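Local coordinates for protein DNA-(apurinic or apyrimidinic site) lyase (Xenopus laevis, PDB 6WCD) that acts in DNA base excision repair as a weak AP endonuclease and 3'-5' exonuclease, this chain being its catalytic part, at residues A[53-58]-A[120-125]; A[81-86]-A[318-323]; A[245-250]-A[286-291]; A[290-295]-A[302-307]. All coordinates share one frame; numbering follows the deposited sequence. Where two conformers were deposited one is given.

Interaction 1 of 4, residues A[53-58]-A[120-125]; sequences NSYFSF and VLTQHR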
loop_
_atom_site.group_PDB
_atom_site.type_symbol
_atom_site.label_atom_id
_atom_site.label_comp_id
_atom_site.label_asym_id
_atom_site.label_seq_id
_atom_site.Cartn_x
_atom_site.Cartn_y
_atom_site.Cartn_z
ATOM N N ASN A 53 -13.286 -7.851 6.139
ATOM C CA ASN A 53 -13.315 -6.723 7.055
ATOM C C ASN A 53 -12.302 -5.723 6.538
ATOM O O ASN A 53 -11.180 -6.103 6.163
ATOM C CB ASN A 53 -13.070 -7.110 8.521
ATOM C CG ASN A 53 -11.839 -7.958 8.786
ATOM O OD1 ASN A 53 -10.810 -7.453 9.291
ATOM N ND2 ASN A 53 -11.919 -9.239 8.490
ATOM N N SER A 54 -12.699 -4.458 6.444
ATOM C CA SER A 54 -11.875 -3.488 5.737
ATOM C C SER A 54 -11.565 -2.259 6.559
ATOM O O SER A 54 -12.290 -1.896 7.474
ATOM C CB SER A 54 -12.531 -3.063 4.434
ATOM O OG SER A 54 -13.743 -2.307 4.677
ATOM N N TYR A 55 -10.479 -1.606 6.146
ATOM C CA TYR A 55 -9.825 -0.493 6.850
ATOM C C TYR A 55 -9.438 0.540 5.815
ATOM O O TYR A 55 -8.583 0.290 4.977
ATOM C CB TYR A 55 -8.600 -0.995 7.642
ATOM C CG TYR A 55 -8.996 -2.169 8.516
ATOM C CD1 TYR A 55 -9.488 -1.956 9.809
ATOM C CD2 TYR A 55 -9.036 -3.471 7.993
ATOM C CE1 TYR A 55 -10.003 -2.994 10.576
ATOM C CE2 TYR A 55 -9.554 -4.508 8.734
ATOM C CZ TYR A 55 -10.033 -4.262 10.030
ATOM O OH TYR A 55 -10.581 -5.260 10.795
ATOM N N PHE A 56 -10.065 1.698 5.889
ATOM C CA PHE A 56 -9.888 2.766 4.899
ATOM C C PHE A 56 -9.177 3.936 5.542
ATOM O O PHE A 56 -9.409 4.248 6.727
ATOM C CB PHE A 56 -11.228 3.285 4.354
ATOM C CG PHE A 56 -11.814 2.473 3.240
ATOM C CD1 PHE A 56 -12.187 1.184 3.391
ATOM C CD2 PHE A 56 -12.021 3.075 2.018
ATOM C CE1 PHE A 56 -12.731 0.445 2.331
ATOM C CE2 PHE A 56 -12.554 2.380 0.973
ATOM C CZ PHE A 56 -12.959 1.057 1.135
ATOM N N SER A 57 -8.421 4.649 4.743
ATOM C CA SER A 57 -8.057 6.023 5.055
ATOM C C SER A 57 -8.708 6.891 4.005
ATOM O O SER A 57 -8.516 6.691 2.818
ATOM C CB SER A 57 -6.546 6.212 5.068
ATOM O OG SER A 57 -6.244 7.582 5.455
ATOM N N PHE A 58 -9.525 7.813 4.463
ATOM C CA PHE A 58 -10.261 8.731 3.614
ATOM C C PHE A 58 -9.583 10.090 3.550
ATOM O O PHE A 58 -9.216 10.652 4.590
ATOM C CB PHE A 58 -11.651 8.932 4.193
ATOM C CG PHE A 58 -12.433 7.693 4.391
ATOM C CD1 PHE A 58 -13.032 7.051 3.342
ATOM C CD2 PHE A 58 -12.660 7.204 5.673
ATOM C CE1 PHE A 58 -13.810 5.935 3.505
ATOM C CE2 PHE A 58 -13.414 6.051 5.886
ATOM C CZ PHE A 58 -14.029 5.431 4.804
ATOM N N VAL A 120 -2.677 3.444 5.219
ATOM C CA VAL A 120 -3.394 2.705 6.246
ATOM C C VAL A 120 -2.495 1.541 6.652
ATOM O O VAL A 120 -1.816 0.930 5.812
ATOM C CB VAL A 120 -4.811 2.286 5.788
ATOM C CG1 VAL A 120 -4.780 1.313 4.704
ATOM C CG2 VAL A 120 -5.645 1.778 6.983
ATOM N N LEU A 121 -2.434 1.313 7.938
ATOM C CA LEU A 121 -1.600 0.266 8.542
ATOM C C LEU A 121 -2.476 -0.765 9.219
ATOM O O LEU A 121 -3.394 -0.421 9.976
ATOM C CB LEU A 121 -0.630 0.816 9.587
ATOM C CG LEU A 121 0.527 1.624 8.992
ATOM C CD1 LEU A 121 0.105 2.924 8.399
ATOM C CD2 LEU A 121 1.598 1.819 10.074
ATOM N N THR A 122 -2.182 -2.052 8.959
ATOM C CA THR A 122 -2.867 -3.145 9.651
ATOM C C THR A 122 -1.795 -4.066 10.224
ATOM O O THR A 122 -0.738 -4.242 9.615
ATOM C CB THR A 122 -3.843 -3.901 8.731
ATOM O OG1 THR A 122 -3.208 -4.375 7.555
ATOM C CG2 THR A 122 -5.059 -3.061 8.294
ATOM N N GLN A 123 -2.045 -4.592 11.417
ATOM C CA GLN A 123 -1.066 -5.434 12.080
ATOM C C GLN A 123 -1.688 -6.790 12.339
ATOM O O GLN A 123 -2.776 -6.880 12.900
ATOM C CB GLN A 123 -0.602 -4.756 13.366
ATOM C CG GLN A 123 0.543 -5.387 14.045
ATOM C CD GLN A 123 1.075 -4.460 15.121
ATOM O OE1 GLN A 123 0.562 -4.452 16.241
ATOM N NE2 GLN A 123 2.071 -3.651 14.779
ATOM N N HIS A 124 -0.960 -7.840 11.939
ATOM C CA HIS A 124 -1.450 -9.204 11.856
ATOM C C HIS A 124 -0.493 -10.103 12.623
ATOM O O HIS A 124 0.720 -10.048 12.411
ATOM C CB HIS A 124 -1.496 -9.650 10.385
ATOM C CG HIS A 124 -2.244 -8.706 9.490
ATOM N ND1 HIS A 124 -3.571 -8.864 9.177
ATOM C CD2 HIS A 124 -1.853 -7.550 8.898
ATOM C CE1 HIS A 124 -3.964 -7.839 8.429
ATOM N NE2 HIS A 124 -2.947 -7.038 8.236
ATOM N N ARG A 125 -1.007 -11.013 13.420
ATOM C CA ARG A 125 -0.109 -12.020 13.980
ATOM C C ARG A 125 0.060 -13.143 12.960
ATOM O O ARG A 125 -0.890 -13.518 12.259
ATOM C CB ARG A 125 -0.672 -12.563 15.272
ATOM C CG ARG A 125 -0.688 -11.533 16.399
ATOM C CD ARG A 125 0.746 -11.146 16.885
ATOM N NE ARG A 125 1.172 -11.965 18.029
ATOM C CZ ARG A 125 2.380 -11.940 18.595
ATOM N NH1 ARG A 125 2.633 -12.716 19.638
ATOM N NH2 ARG A 125 3.344 -11.161 18.135
#

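Interaction 2 of 4, residues A[81-86]-A[318-323]; sequences AEEGLS and PPLCTK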
loop_
_atom_site.group_PDB
_atom_site.type_symbol
_atom_site.label_atom_id
_atom_site.label_comp_id
_atom_site.label_asym_id
_atom_site.label_seq_id
_atom_site.Cartn_x
_atom_site.Cartn_y
_atom_site.Cartn_z
ATOM N N ALA A 81 -5.041 -1.581 13.832
ATOM C CA ALA A 81 -5.131 -0.885 12.555
ATOM C C ALA A 81 -5.148 0.614 12.807
ATOM O O ALA A 81 -5.719 1.079 13.796
ATOM C CB ALA A 81 -6.387 -1.281 11.759
ATOM N N GLU A 82 -4.520 1.361 11.922
ATOM C CA GLU A 82 -4.359 2.796 12.106
ATOM C C GLU A 82 -4.257 3.511 10.785
ATOM O O GLU A 82 -3.586 3.014 9.880
ATOM C CB GLU A 82 -3.102 3.040 12.957
ATOM C CG GLU A 82 -2.912 4.451 13.426
ATOM C CD GLU A 82 -1.697 4.634 14.372
ATOM O OE1 GLU A 82 -1.149 3.643 14.872
ATOM O OE2 GLU A 82 -1.320 5.791 14.610
ATOM N N GLU A 83 -4.849 4.712 10.672
ATOM C CA GLU A 83 -4.741 5.550 9.501
ATOM C C GLU A 83 -3.475 6.406 9.592
ATOM O O GLU A 83 -3.134 6.924 10.670
ATOM C CB GLU A 83 -5.933 6.520 9.454
ATOM C CG GLU A 83 -7.100 6.229 8.663
ATOM C CD GLU A 83 -7.926 7.527 8.573
ATOM O OE1 GLU A 83 -7.781 8.258 7.568
ATOM O OE2 GLU A 83 -8.642 7.843 9.550
ATOM N N GLY A 84 -2.836 6.640 8.459
ATOM C CA GLY A 84 -1.792 7.620 8.371
ATOM C C GLY A 84 -0.466 7.050 8.816
ATOM O O GLY A 84 -0.372 5.937 9.312
ATOM N N LEU A 85 0.569 7.854 8.647
ATOM C CA LEU A 85 1.935 7.503 9.044
ATOM C C LEU A 85 2.427 8.185 10.293
ATOM O O LEU A 85 3.454 7.734 10.849
ATOM C CB LEU A 85 2.919 7.848 7.914
ATOM C CG LEU A 85 2.696 7.096 6.617
ATOM C CD1 LEU A 85 3.541 7.676 5.513
ATOM C CD2 LEU A 85 2.954 5.631 6.762
ATOM N N SER A 86 1.760 9.224 10.770
ATOM C CA SER A 86 2.291 10.036 11.853
ATOM C C SER A 86 1.554 9.914 13.173
ATOM O O SER A 86 2.075 10.406 14.182
ATOM C CB SER A 86 2.296 11.510 11.481
ATOM O OG SER A 86 0.996 12.050 11.566
ATOM N N PRO A 318 -10.575 -4.342 14.854
ATOM C CA PRO A 318 -10.205 -3.149 15.591
ATOM C C PRO A 318 -11.074 -1.960 15.196
ATOM O O PRO A 318 -11.730 -1.992 14.149
ATOM C CB PRO A 318 -8.742 -2.929 15.222
ATOM C CG PRO A 318 -8.441 -3.783 14.047
ATOM C CD PRO A 318 -9.515 -4.826 13.936
ATOM N N PRO A 319 -11.057 -0.880 15.974
ATOM C CA PRO A 319 -12.079 0.181 15.813
ATOM C C PRO A 319 -12.057 0.899 14.478
ATOM O O PRO A 319 -13.071 1.542 14.138
ATOM C CB PRO A 319 -11.743 1.156 16.960
ATOM C CG PRO A 319 -11.098 0.304 17.998
ATOM C CD PRO A 319 -10.322 -0.772 17.255
ATOM N N LEU A 320 -10.973 0.862 13.734
ATOM C CA LEU A 320 -10.896 1.526 12.443
ATOM C C LEU A 320 -11.763 0.830 11.411
ATOM O O LEU A 320 -12.021 1.398 10.360
ATOM C CB LEU A 320 -9.460 1.574 11.929
ATOM C CG LEU A 320 -9.175 2.310 10.641
ATOM C CD1 LEU A 320 -9.589 3.775 10.711
ATOM C CD2 LEU A 320 -7.682 2.243 10.317
ATOM N N CYS A 321 -12.195 -0.372 11.674
ATOM C CA CYS A 321 -12.941 -1.111 10.660
ATOM C C CYS A 321 -14.176 -0.316 10.205
ATOM O O CYS A 321 -14.908 0.289 11.014
ATOM C CB CYS A 321 -13.386 -2.467 11.200
ATOM S SG CYS A 321 -14.177 -3.542 10.009
ATOM N N THR A 322 -14.412 -0.334 8.888
ATOM C CA THR A 322 -15.535 0.357 8.273
ATOM C C THR A 322 -16.879 -0.081 8.824
ATOM O O THR A 322 -17.855 0.688 8.783
ATOM C CB THR A 322 -15.522 0.139 6.765
ATOM O OG1 THR A 322 -15.493 -1.249 6.501
ATOM C CG2 THR A 322 -14.334 0.787 6.101
ATOM N N LYS A 323 -16.976 -1.306 9.355
ATOM C CA LYS A 323 -18.279 -1.761 9.837
ATOM C C LYS A 323 -18.754 -0.951 11.033
ATOM O O LYS A 323 -19.944 -0.964 11.334
ATOM C CB LYS A 323 -18.217 -3.239 10.184
ATOM C CG LYS A 323 -17.461 -3.597 11.418
ATOM C CD LYS A 323 -17.474 -5.139 11.549
ATOM C CE LYS A 323 -16.943 -5.594 12.853
ATOM N NZ LYS A 323 -16.990 -7.083 12.917
HETATM O O HOH W 1 -8.211 0.557 15.001
#

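Interaction 3 of 4, residues A[245-250]-A[286-291]; sequences YFHPTQ and FLDSVI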
loop_
_atom_site.group_PDB
_atom_site.type_symbol
_atom_site.label_atom_id
_atom_site.label_comp_id
_atom_site.label_asym_id
_atom_site.label_seq_id
_atom_site.Cartn_x
_atom_site.Cartn_y
_atom_site.Cartn_z
ATOM N N TYR A 245 13.659 -9.689 -5.869
ATOM C CA TYR A 245 14.293 -10.792 -5.182
ATOM C C TYR A 245 14.075 -12.078 -5.971
ATOM O O TYR A 245 14.961 -12.917 -6.066
ATOM C CB TYR A 245 13.704 -10.901 -3.767
ATOM C CG TYR A 245 14.375 -11.931 -2.880
ATOM C CD1 TYR A 245 13.843 -13.203 -2.738
ATOM C CD2 TYR A 245 15.509 -11.613 -2.151
ATOM C CE1 TYR A 245 14.443 -14.150 -1.917
ATOM C CE2 TYR A 245 16.094 -12.548 -1.335
ATOM C CZ TYR A 245 15.580 -13.805 -1.232
ATOM O OH TYR A 245 16.182 -14.736 -0.416
ATOM N N PHE A 246 12.873 -12.227 -6.558
ATOM C CA PHE A 246 12.559 -13.466 -7.269
ATOM C C PHE A 246 12.742 -13.361 -8.775
ATOM O O PHE A 246 12.925 -14.388 -9.423
ATOM C CB PHE A 246 11.121 -13.883 -6.921
ATOM C CG PHE A 246 10.948 -14.304 -5.485
ATOM C CD1 PHE A 246 11.397 -15.539 -5.068
ATOM C CD2 PHE A 246 10.383 -13.457 -4.572
ATOM C CE1 PHE A 246 11.245 -15.931 -3.753
ATOM C CE2 PHE A 246 10.251 -13.850 -3.280
ATOM C CZ PHE A 246 10.680 -15.068 -2.877
ATOM N N HIS A 247 12.690 -12.148 -9.337
ATOM C CA HIS A 247 12.745 -11.938 -10.787
ATOM C C HIS A 247 13.716 -10.809 -11.116
ATOM O O HIS A 247 13.321 -9.751 -11.629
ATOM C CB HIS A 247 11.341 -11.634 -11.296
ATOM C CG HIS A 247 10.387 -12.703 -10.914
ATOM N ND1 HIS A 247 10.440 -13.957 -11.483
ATOM C CD2 HIS A 247 9.441 -12.747 -9.948
ATOM C CE1 HIS A 247 9.535 -14.733 -10.896
ATOM N NE2 HIS A 247 8.911 -14.025 -9.969
ATOM N N PRO A 248 14.979 -10.982 -10.786
ATOM C CA PRO A 248 15.909 -9.829 -10.831
ATOM C C PRO A 248 16.174 -9.300 -12.223
ATOM O O PRO A 248 16.595 -8.132 -12.335
ATOM C CB PRO A 248 17.207 -10.389 -10.219
ATOM C CG PRO A 248 17.075 -11.859 -10.310
ATOM C CD PRO A 248 15.601 -12.156 -10.147
ATOM N N THR A 249 15.998 -10.101 -13.272
ATOM C CA THR A 249 16.334 -9.674 -14.634
ATOM C C THR A 249 15.125 -9.611 -15.567
ATOM O O THR A 249 15.293 -9.333 -16.767
ATOM C CB THR A 249 17.386 -10.598 -15.262
ATOM O OG1 THR A 249 16.836 -11.900 -15.448
ATOM C CG2 THR A 249 18.631 -10.690 -14.405
ATOM N N GLN A 250 13.915 -9.830 -15.070
ATOM C CA GLN A 250 12.755 -9.879 -15.966
ATOM C C GLN A 250 12.508 -8.506 -16.603
ATOM O O GLN A 250 12.379 -7.505 -15.890
ATOM C CB GLN A 250 11.525 -10.324 -15.183
ATOM C CG GLN A 250 10.258 -10.489 -16.003
ATOM C CD GLN A 250 9.099 -11.081 -15.209
ATOM O OE1 GLN A 250 9.284 -11.938 -14.323
ATOM N NE2 GLN A 250 7.891 -10.611 -15.504
ATOM N N PHE A 286 8.797 -15.497 2.150
ATOM C CA PHE A 286 8.209 -15.343 0.828
ATOM C C PHE A 286 8.514 -16.551 -0.053
ATOM O O PHE A 286 9.600 -17.129 -0.008
ATOM C CB PHE A 286 8.723 -14.081 0.104
ATOM C CG PHE A 286 8.002 -12.803 0.430
ATOM C CD1 PHE A 286 7.768 -12.374 1.708
ATOM C CD2 PHE A 286 7.593 -11.965 -0.615
ATOM C CE1 PHE A 286 7.127 -11.143 1.954
ATOM C CE2 PHE A 286 6.954 -10.750 -0.363
ATOM C CZ PHE A 286 6.730 -10.350 0.913
ATOM N N LEU A 287 7.520 -16.915 -0.875
ATOM C CA LEU A 287 7.684 -17.891 -1.930
ATOM C C LEU A 287 7.828 -17.256 -3.318
ATOM O O LEU A 287 8.530 -17.838 -4.176
ATOM C CB LEU A 287 6.490 -18.866 -1.930
ATOM C CG LEU A 287 6.449 -19.784 -0.715
ATOM C CD1 LEU A 287 5.056 -20.381 -0.604
ATOM C CD2 LEU A 287 7.476 -20.884 -0.768
ATOM N N ASP A 288 7.104 -16.183 -3.575
ATOM C CA ASP A 288 7.166 -15.521 -4.872
ATOM C C ASP A 288 6.547 -14.146 -4.741
ATOM O O ASP A 288 5.853 -13.836 -3.774
ATOM C CB ASP A 288 6.457 -16.351 -5.931
ATOM C CG ASP A 288 6.904 -16.044 -7.377
ATOM O OD1 ASP A 288 7.774 -15.169 -7.643
ATOM O OD2 ASP A 288 6.377 -16.762 -8.284
ATOM N N SER A 289 6.817 -13.300 -5.733
ATOM C CA SER A 289 6.231 -11.974 -5.863
ATOM C C SER A 289 6.145 -11.716 -7.346
ATOM O O SER A 289 7.160 -11.870 -8.032
ATOM C CB SER A 289 7.104 -10.946 -5.165
ATOM O OG SER A 289 6.550 -9.666 -5.251
ATOM N N VAL A 290 4.961 -11.372 -7.845
ATOM C CA VAL A 290 4.667 -11.342 -9.258
ATOM C C VAL A 290 3.866 -10.086 -9.607
ATOM O O VAL A 290 3.334 -9.365 -8.739
ATOM C CB VAL A 290 3.878 -12.586 -9.721
ATOM C CG1 VAL A 290 4.619 -13.896 -9.328
ATOM C CG2 VAL A 290 2.510 -12.586 -9.146
ATOM N N ILE A 291 3.750 -9.867 -10.907
ATOM C CA ILE A 291 2.875 -8.872 -11.528
ATOM C C ILE A 291 1.669 -9.637 -12.062
ATOM O O ILE A 291 1.794 -10.768 -12.531
ATOM C CB ILE A 291 3.572 -8.119 -12.686
ATOM C CG1 ILE A 291 5.033 -7.814 -12.372
ATOM C CG2 ILE A 291 2.797 -6.845 -13.042
ATOM C CD1 ILE A 291 5.206 -6.875 -11.214
#

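Interaction 4 of 4, residues A[290-295]-A[302-307]; sequences VIMPEV and PVKAFM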
loop_
_atom_site.group_PDB
_atom_site.type_symbol
_atom_site.label_atom_id
_atom_site.label_comp_id
_atom_site.label_asym_id
_atom_site.label_seq_id
_atom_site.Cartn_x
_atom_site.Cartn_y
_atom_site.Cartn_z
ATOM N N VAL A 290 4.961 -11.372 -7.845
ATOM C CA VAL A 290 4.667 -11.342 -9.258
ATOM C C VAL A 290 3.866 -10.086 -9.607
ATOM O O VAL A 290 3.334 -9.365 -8.739
ATOM C CB VAL A 290 3.878 -12.586 -9.721
ATOM C CG1 VAL A 290 4.619 -13.896 -9.328
ATOM C CG2 VAL A 290 2.510 -12.586 -9.146
ATOM N N ILE A 291 3.750 -9.867 -10.907
ATOM C CA ILE A 291 2.875 -8.872 -11.528
ATOM C C ILE A 291 1.669 -9.637 -12.062
ATOM O O ILE A 291 1.794 -10.768 -12.531
ATOM C CB ILE A 291 3.572 -8.119 -12.686
ATOM C CG1 ILE A 291 5.033 -7.814 -12.372
ATOM C CG2 ILE A 291 2.797 -6.845 -13.042
ATOM C CD1 ILE A 291 5.206 -6.875 -11.214
ATOM N N MET A 292 0.489 -9.020 -12.044
ATOM C CA MET A 292 -0.751 -9.608 -12.580
ATOM C C MET A 292 -1.284 -8.793 -13.767
ATOM O O MET A 292 -2.321 -8.129 -13.678
ATOM C CB MET A 292 -1.802 -9.664 -11.461
ATOM C CG MET A 292 -1.414 -10.395 -10.174
ATOM S SD MET A 292 -2.756 -10.403 -8.946
ATOM C CE MET A 292 -3.777 -11.701 -9.659
ATOM N N PRO A 293 -0.589 -8.814 -14.911
ATOM C CA PRO A 293 -0.977 -7.925 -16.010
ATOM C C PRO A 293 -2.294 -8.323 -16.662
ATOM O O PRO A 293 -2.827 -7.518 -17.462
ATOM C CB PRO A 293 0.195 -8.065 -16.992
ATOM C CG PRO A 293 0.777 -9.309 -16.715
ATOM C CD PRO A 293 0.620 -9.568 -15.218
ATOM N N GLU A 294 -2.809 -9.510 -16.347
ATOM C CA GLU A 294 -4.076 -9.959 -16.893
ATOM C C GLU A 294 -5.280 -9.288 -16.280
ATOM O O GLU A 294 -6.387 -9.390 -16.845
ATOM C CB GLU A 294 -4.223 -11.489 -16.720
ATOM C CG GLU A 294 -4.460 -12.009 -15.278
ATOM C CD GLU A 294 -3.227 -12.046 -14.365
ATOM O OE1 GLU A 294 -2.123 -11.673 -14.794
ATOM O OE2 GLU A 294 -3.389 -12.496 -13.192
ATOM N N VAL A 295 -5.120 -8.652 -15.121
ATOM C CA VAL A 295 -6.247 -8.056 -14.419
ATOM C C VAL A 295 -6.509 -6.671 -14.989
ATOM O O VAL A 295 -5.647 -5.775 -14.874
ATOM C CB VAL A 295 -5.976 -7.973 -12.921
ATOM C CG1 VAL A 295 -7.123 -7.308 -12.186
ATOM C CG2 VAL A 295 -5.712 -9.350 -12.355
ATOM N N PRO A 302 -2.442 -5.162 -10.745
ATOM C CA PRO A 302 -2.000 -5.544 -9.410
ATOM C C PRO A 302 -0.624 -6.195 -9.390
ATOM O O PRO A 302 -0.104 -6.693 -10.402
ATOM C CB PRO A 302 -3.040 -6.589 -8.970
ATOM C CG PRO A 302 -4.170 -6.438 -9.923
ATOM C CD PRO A 302 -3.537 -5.984 -11.226
ATOM N N VAL A 303 -0.073 -6.232 -8.183
ATOM C CA VAL A 303 1.076 -7.061 -7.833
ATOM C C VAL A 303 0.665 -7.973 -6.672
ATOM O O VAL A 303 -0.248 -7.662 -5.906
ATOM C CB VAL A 303 2.307 -6.231 -7.484
ATOM C CG1 VAL A 303 2.722 -5.394 -8.699
ATOM C CG2 VAL A 303 2.045 -5.256 -6.340
ATOM N N LYS A 304 1.281 -9.151 -6.598
ATOM C CA LYS A 304 0.841 -10.169 -5.646
ATOM C C LYS A 304 2.039 -10.903 -5.078
ATOM O O LYS A 304 2.960 -11.274 -5.808
ATOM C CB LYS A 304 -0.126 -11.143 -6.330
ATOM C CG LYS A 304 -0.727 -12.208 -5.429
ATOM C CD LYS A 304 -1.877 -12.929 -6.158
ATOM C CE LYS A 304 -2.488 -13.934 -5.268
ATOM N NZ LYS A 304 -3.638 -14.532 -6.050
ATOM N N ALA A 305 2.018 -11.143 -3.772
ATOM C CA ALA A 305 3.024 -11.956 -3.123
ATOM C C ALA A 305 2.404 -13.188 -2.484
ATOM O O ALA A 305 1.242 -13.166 -2.025
ATOM C CB ALA A 305 3.777 -11.185 -2.074
ATOM N N PHE A 306 3.222 -14.225 -2.436
ATOM C CA PHE A 306 2.857 -15.569 -1.960
ATOM C C PHE A 306 3.823 -15.845 -0.825
ATOM O O PHE A 306 5.039 -15.771 -1.013
ATOM C CB PHE A 306 3.003 -16.622 -3.069
ATOM C CG PHE A 306 2.117 -16.360 -4.273
ATOM C CD1 PHE A 306 2.502 -15.459 -5.259
ATOM C CD2 PHE A 306 0.926 -17.040 -4.452
ATOM C CE1 PHE A 306 1.675 -15.229 -6.324
ATOM C CE2 PHE A 306 0.140 -16.827 -5.542
ATOM C CZ PHE A 306 0.548 -15.898 -6.494
ATOM N N MET A 307 3.291 -16.162 0.352
ATOM C CA MET A 307 4.107 -16.341 1.544
ATOM C C MET A 307 3.749 -17.654 2.245
ATOM O O MET A 307 2.622 -18.128 2.159
ATOM C CB MET A 307 3.874 -15.142 2.475
ATOM C CG MET A 307 4.078 -13.786 1.744
ATOM S SD MET A 307 3.453 -12.392 2.731
ATOM C CE MET A 307 4.576 -12.486 4.130
#

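Interaction 1 of 4, residues A[53-58]-A[120-125]
Tyr55 meets Val120 and Thr122 where the two sheets of the DNase I-like α/β sandwich lie against each other. Strand 53-57 is an outermost strand of the six-stranded sheet, and strand 119-127 belongs to the other; the two short segments run roughly antiparallel, their axes at 150° and 7.3 Å apart at closest approach. What joins them is apolar. CG2 of Val120 packs against Tyr55 CB at 4.1 Å and also reaches the carbonyl O of Tyr55 at 3.9 Å. Two residues further along the strand, the methyl CG2 of Thr122 approaches the near end of the tyrosine ring obliquely, 4.0 Å from Tyr55 CD2, the two side chains crossing at about a right angle. Ser57 adds its CB, 4.4 Å from Val120 CB.

The polar groups find partners within their own strand or beyond the contact. Thr122 OG1 occupies the crowded position between its backbone N and carbonyl carbon, and is hydrogen-bonded to His124 NE2 at 2.8 Å. Ser57 OG bonds Glu83 OE1 of strand 80-83, which pairs with 119-127. The Tyr55 hydroxyl is held within its own strand: OH donates to Asn53 OD1 at 2.7 Å, lying 18° from the plane of that carbonyl.

Interaction 2 of 4, residues A[81-86]-A[318-323]
Leu320 and Ala81 carry this contact, in which a type I β turn from Pro318 to Cys321, in the loop after strand 310-312, packs against strand 80-83 in the larger sheet of the DNase I-like fold. Leu320, the third residue of the turn, has CG anti to its backbone N (chi1 -176°). Its CD2 rests on the strand's main chain, 3.7 Å from Glu82 N and 3.8 Å from Glu83 N. The other methyl, CD1, lies 4.1 Å from CG of Glu83, whose side chain crosses it at about a right angle; further out, Glu83 OE1 forms a salt bridge with Arg60.

The methyl of Ala81 touches two residues of the turn: CB is 4.0 Å from Leu320 CD2 and equally 4.0 Å from CG of Pro318. It also packs against Tyr55 of strand 53-57, which places the contact at the seam between the two sheets. Pro318 O accepts the bond that closes the turn, from Cys321 N. Glu82 opens the proposed Claspin-like CKB motif, which runs to Cys90. A single water ties strand to turn, donating to Ala81 O at 2.8 Å and accepting from Leu320 N at 3.1 Å.

Interaction 3 of 4, residues A[245-250]-A[286-291]
The ring of Phe246 lies flat over the backbone of Asp288, at a classic β bulge that sets Leu287 and Asp288 together opposite Phe306 on the neighbouring strand. Asp288 CA sits 3.8 Å from the ring centroid and only 10° off the ring normal, a CH-pi contact. On the opposite face of the ring Tyr245 CD1 lies over the centre, so the phenyl is sandwiched between the strand and its own helix. The contact thus seats the C-terminal end of helix 242-246 on strand 286-291, an outermost strand of the six-stranded sheet of the DNase I-like fold. At the tip of the ring, CZ and CE2 press on CB of Phe286, CZ at 3.7 Å, the two phenylalanine side chains crossing at about a right angle. An alanine in place of Phe246 would probably leave Asp288 CA and Phe286 CB without their apolar cover and open a gap between helix end and strand.

The next residue supplies the polar link. His247 NE2 donates to the syn lone pair of Asp288 OD1 at 2.8 Å, with the oxygen 23° out of the imidazole plane; the carboxylate would probably polarise the ring. Beside it His247 CD2 comes within 3.1 Å of Ser289 O, which lies at the ring's edge and in its plane, while Phe243 meets the same ring from the helix. CG of Asp288, anti to its backbone N (chi1 -158°), puts the carboxyl group on the His247 side, and OD1 has a second, weak partner in the main chain, Ser289 N at 2.8 Å.

Interaction 4 of 4, residues A[290-295]-A[302-307]
Met292 crosses Pro302 and Lys304 at the loop end of a β hairpin, strands 286-291 and 303-307, which finishes one side of the six-stranded sheet of the DNase I-like fold. Its backbone N donates to Pro302 O at 2.9 Å, carrying on the antiparallel ladder in which Val290 and Lys304 exchange two hydrogen bonds. From there the side chain runs across the neighbouring strand. Met292 CB is 3.6 Å from Pro302 O, and CG comes to 4.1 Å from Lys304 CB. The sulphur, with SD anti to CA (chi2 -179°), sits between two partners, 3.8 Å from Pro302 CB and 3.8 Å from Lys304 CB. A bend at chi3 (78°) then brings the methyl CE to Lys304 CD at 4.2 Å. An alanine here would probably strip the sulphur from Pro302 CB and the SD and CE contacts from the aliphatic part of Lys304, leaving a gap beside the lysine chain, whose NZ is bonded to Leu25 O and Asp26 O.

The chain leaves Met292 in a type I turn that returns Val295 to the proline: Val295 CB lies 3.6 Å from Pro302 CD. Between the two segments come Asp299, a magnesium ligand, and His300, a probable catalytic residue. At the far end of the pairing Val290 CG2 meets the ring edge of Phe306, in its plane, 4.0 Å from CE1.

How the interactions relate
From the N terminus, strand 53-57 comes first, and interaction 1 closes its loop at strand 119-127. Within that loop strand 80-83 opens interaction 2, which closes only at 318-323, so the two cross; they touch through Ser54 and Thr322 as well, and together bind the C-terminal loop to the seam between the sheets. Interactions 3 and 4 both fall inside the long span of interaction 2, on the opposite side of the chain's centre from it. Interaction 3 returns helix 242-246 to strand 286-291, and interaction 4 starts on that strand, sharing Val290 and Ile291, to close the short hairpin. The centres of interactions 2 and 3 lie about 30 Å apart.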